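PDB 4V1T: LYND from Lyngbya aestuarii, which probably acts as a YcaO-type cyclodehydratase that uses ATP and magnesium to form heterocycles in the backbone of a peptide substrate. Local coordinates for residues L330-K335 / S694-D700. Residues are numbered along the deposited sequence; the frame is centred on the assembly and turned at random.
Sequences LESRPK and SDDIYTD
The carboxylate of Asp-696 receives donors from both segments. Ser-332 OG bonds to Asp-696 OD2 at 2.6 Å, on the syn side and 28° out of the carboxylate plane. Asp-696 OD1 takes two N-H groups from opposite faces of that plane: Arg-333 N across the contact at 3.0 Å, and Tyr-698 N of the helix it caps. CG of Asp-696 stands anti to the backbone N (chi1 -164°), and this turn brings the carboxylate back to the 330-335 loop. With an alanine here, Ser-332 OG, Arg-333 N and Tyr-698 N would probably lose this acceptor, and the helix start its side-chain cap. The backbones add two nearly straight bonds, Ile-697 N to Arg-333 O at 2.9 Å and Lys-335 N to Asp-695 O at 2.8 Å. They flank a single bridge between Pro-334 and Asp-696. Lys-335 runs extended beyond CG, and its CG packs 3.5 Å from Ile-697 CG1. Its NZ makes a salt bridge with Asp-700 OD2 and also approaches Ser-694 O from above the carbonyl plane; both are unusually short, their exact lengths doubtful. Asp-700 OD1 accepts from Ser-694 N and OG, while Ser-694 OG accepts from Asp-696 N in an ST turn. Leu-330 CB meets Tyr-698 CE1 obliquely at 3.5 Å, and Glu-331 N lies over one ring face, toward its rim. Arg-333 NE forms a salt bridge with Glu-539 of helix 538-561, whose carboxylate also takes Glu-331 N. The arrangement is an N-capped helix start, that of helix 697-710 in the YcaO domain, bridged to a surface loop, with the Ile-697 side chain about 10 Å from bound ADP.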
loop_
_atom_site.group_PDB
_atom_site.type_symbol
_atom_site.label_atom_id
_atom_site.label_comp_id
_atom_site.label_asym_id
_atom_site.label_seq_id
_atom_site.Cartn_x
_atom_site.Cartn_y
_atom_site.Cartn_z
ATOM N N LEU B 330 14.788 -3.664 31.699
ATOM C CA LEU B 330 15.205 -4.547 30.610
ATOM C C LEU B 330 14.782 -5.983 30.902
ATOM O O LEU B 330 14.760 -6.411 32.048
ATOM C CB LEU B 330 16.712 -4.470 30.383
ATOM C CG LEU B 330 17.302 -3.149 29.860
ATOM C CD1 LEU B 330 18.575 -3.422 29.067
ATOM C CD2 LEU B 330 16.316 -2.353 29.008
ATOM N N GLU B 331 14.442 -6.715 29.849
ATOM C CA GLU B 331 13.891 -8.052 29.988
ATOM C C GLU B 331 14.131 -8.868 28.724
ATOM O O GLU B 331 14.487 -8.321 27.687
ATOM C CB GLU B 331 12.390 -7.971 30.281
ATOM C CG GLU B 331 11.615 -7.127 29.280
ATOM C CD GLU B 331 10.158 -6.965 29.664
ATOM O OE1 GLU B 331 9.854 -6.072 30.484
ATOM O OE2 GLU B 331 9.317 -7.731 29.151
ATOM N N SER B 332 13.909 -10.172 28.826
ATOM C CA SER B 332 14.142 -11.107 27.735
ATOM C C SER B 332 13.275 -10.819 26.509
ATOM O O SER B 332 12.045 -10.773 26.591
ATOM C CB SER B 332 13.876 -12.539 28.218
ATOM O OG SER B 332 13.849 -13.447 27.132
ATOM N N ARG B 333 13.936 -10.637 25.371
ATOM C CA ARG B 333 13.260 -10.460 24.087
ATOM C C ARG B 333 13.730 -11.539 23.115
ATOM O O ARG B 333 14.793 -11.413 22.512
ATOM C CB ARG B 333 13.537 -9.067 23.520
ATOM C CG ARG B 333 13.006 -7.923 24.373
ATOM C CD ARG B 333 11.494 -7.912 24.448
ATOM N NE ARG B 333 10.990 -6.789 25.238
ATOM C CZ ARG B 333 9.726 -6.651 25.622
ATOM N NH1 ARG B 333 8.822 -7.564 25.298
ATOM N NH2 ARG B 333 9.367 -5.596 26.337
ATOM N N PRO B 334 12.954 -12.628 22.985
ATOM C CA PRO B 334 13.346 -13.702 22.068
ATOM C C PRO B 334 13.322 -13.279 20.595
ATOM O O PRO B 334 12.342 -12.698 20.131
ATOM C CB PRO B 334 12.299 -14.797 22.334
ATOM C CG PRO B 334 11.774 -14.508 23.701
ATOM C CD PRO B 334 11.799 -13.010 23.818
ATOM N N LYS B 335 14.404 -13.573 19.877
ATOM C CA LYS B 335 14.460 -13.343 18.439
ATOM C C LYS B 335 13.588 -14.367 17.720
ATOM O O LYS B 335 13.607 -15.552 18.057
ATOM C CB LYS B 335 15.896 -13.448 17.924
ATOM C CG LYS B 335 16.906 -12.579 18.654
ATOM C CD LYS B 335 18.306 -12.813 18.110
ATOM C CE LYS B 335 19.372 -12.161 18.982
ATOM N NZ LYS B 335 20.687 -12.834 18.822
ATOM N N SER B 694 23.221 -14.948 20.773
ATOM C CA SER B 694 22.246 -15.938 21.217
ATOM C C SER B 694 20.973 -15.814 20.390
ATOM O O SER B 694 21.008 -15.295 19.281
ATOM C CB SER B 694 21.927 -15.733 22.693
ATOM O OG SER B 694 21.141 -14.571 22.869
ATOM N N ASP B 695 19.855 -16.295 20.928
ATOM C CA ASP B 695 18.544 -16.092 20.313
ATOM C C ASP B 695 17.711 -15.142 21.155
ATOM O O ASP B 695 16.503 -15.009 20.955
ATOM C CB ASP B 695 17.817 -17.426 20.140
ATOM C CG ASP B 695 18.389 -18.252 19.007
ATOM O OD1 ASP B 695 18.059 -17.961 17.837
ATOM O OD2 ASP B 695 19.165 -19.192 19.281
ATOM N N ASP B 696 18.367 -14.492 22.109
ATOM C CA ASP B 696 17.721 -13.516 22.960
ATOM C C ASP B 696 18.413 -12.179 22.771
ATOM O O ASP B 696 19.625 -12.067 22.954
ATOM C CB ASP B 696 17.780 -13.948 24.419
ATOM C CG ASP B 696 16.814 -13.181 25.289
ATOM O OD1 ASP B 696 16.575 -11.983 25.016
ATOM O OD2 ASP B 696 16.288 -13.780 26.249
ATOM N N ILE B 697 17.639 -11.167 22.401
ATOM C CA ILE B 697 18.194 -9.849 22.143
ATOM C C ILE B 697 18.784 -9.282 23.430
ATOM O O ILE B 697 19.858 -8.686 23.421
ATOM C CB ILE B 697 17.134 -8.883 21.564
ATOM C CG1 ILE B 697 16.550 -9.442 20.264
ATOM C CG2 ILE B 697 17.751 -7.521 21.276
ATOM C CD1 ILE B 697 15.272 -8.755 19.811
ATOM N N TYR B 698 18.085 -9.492 24.537
ATOM C CA TYR B 698 18.529 -8.991 25.834
ATOM C C TYR B 698 19.856 -9.608 26.271
ATOM O O TYR B 698 20.696 -8.940 26.867
ATOM C CB TYR B 698 17.458 -9.256 26.894
ATOM C CG TYR B 698 17.898 -8.910 28.296
ATOM C CD1 TYR B 698 18.286 -7.619 28.623
ATOM C CD2 TYR B 698 17.922 -9.869 29.290
ATOM C CE1 TYR B 698 18.695 -7.300 29.904
ATOM C CE2 TYR B 698 18.328 -9.556 30.572
ATOM C CZ TYR B 698 18.712 -8.273 30.872
ATOM O OH TYR B 698 19.113 -7.973 32.149
ATOM N N THR B 699 20.035 -10.891 25.991
ATOM C CA THR B 699 21.283 -11.550 26.323
ATOM C C THR B 699 22.398 -10.965 25.471
ATOM O O THR B 699 23.532 -10.842 25.921
ATOM C CB THR B 699 21.196 -13.071 26.105
ATOM O OG1 THR B 699 20.103 -13.596 26.870
ATOM C CG2 THR B 699 22.487 -13.760 26.545
ATOM N N ASP B 700 22.062 -10.588 24.241
ATOM C CA ASP B 700 23.047 -10.055 23.313
ATOM C C ASP B 700 23.569 -8.682 23.721
ATOM O O ASP B 700 24.740 -8.405 23.519
ATOM C CB ASP B 700 22.476 -9.988 21.899
ATOM C CG ASP B 700 22.529 -11.323 21.189
ATOM O OD1 ASP B 700 22.750 -12.348 21.865
ATOM O OD2 ASP B 700 22.349 -11.352 19.956
#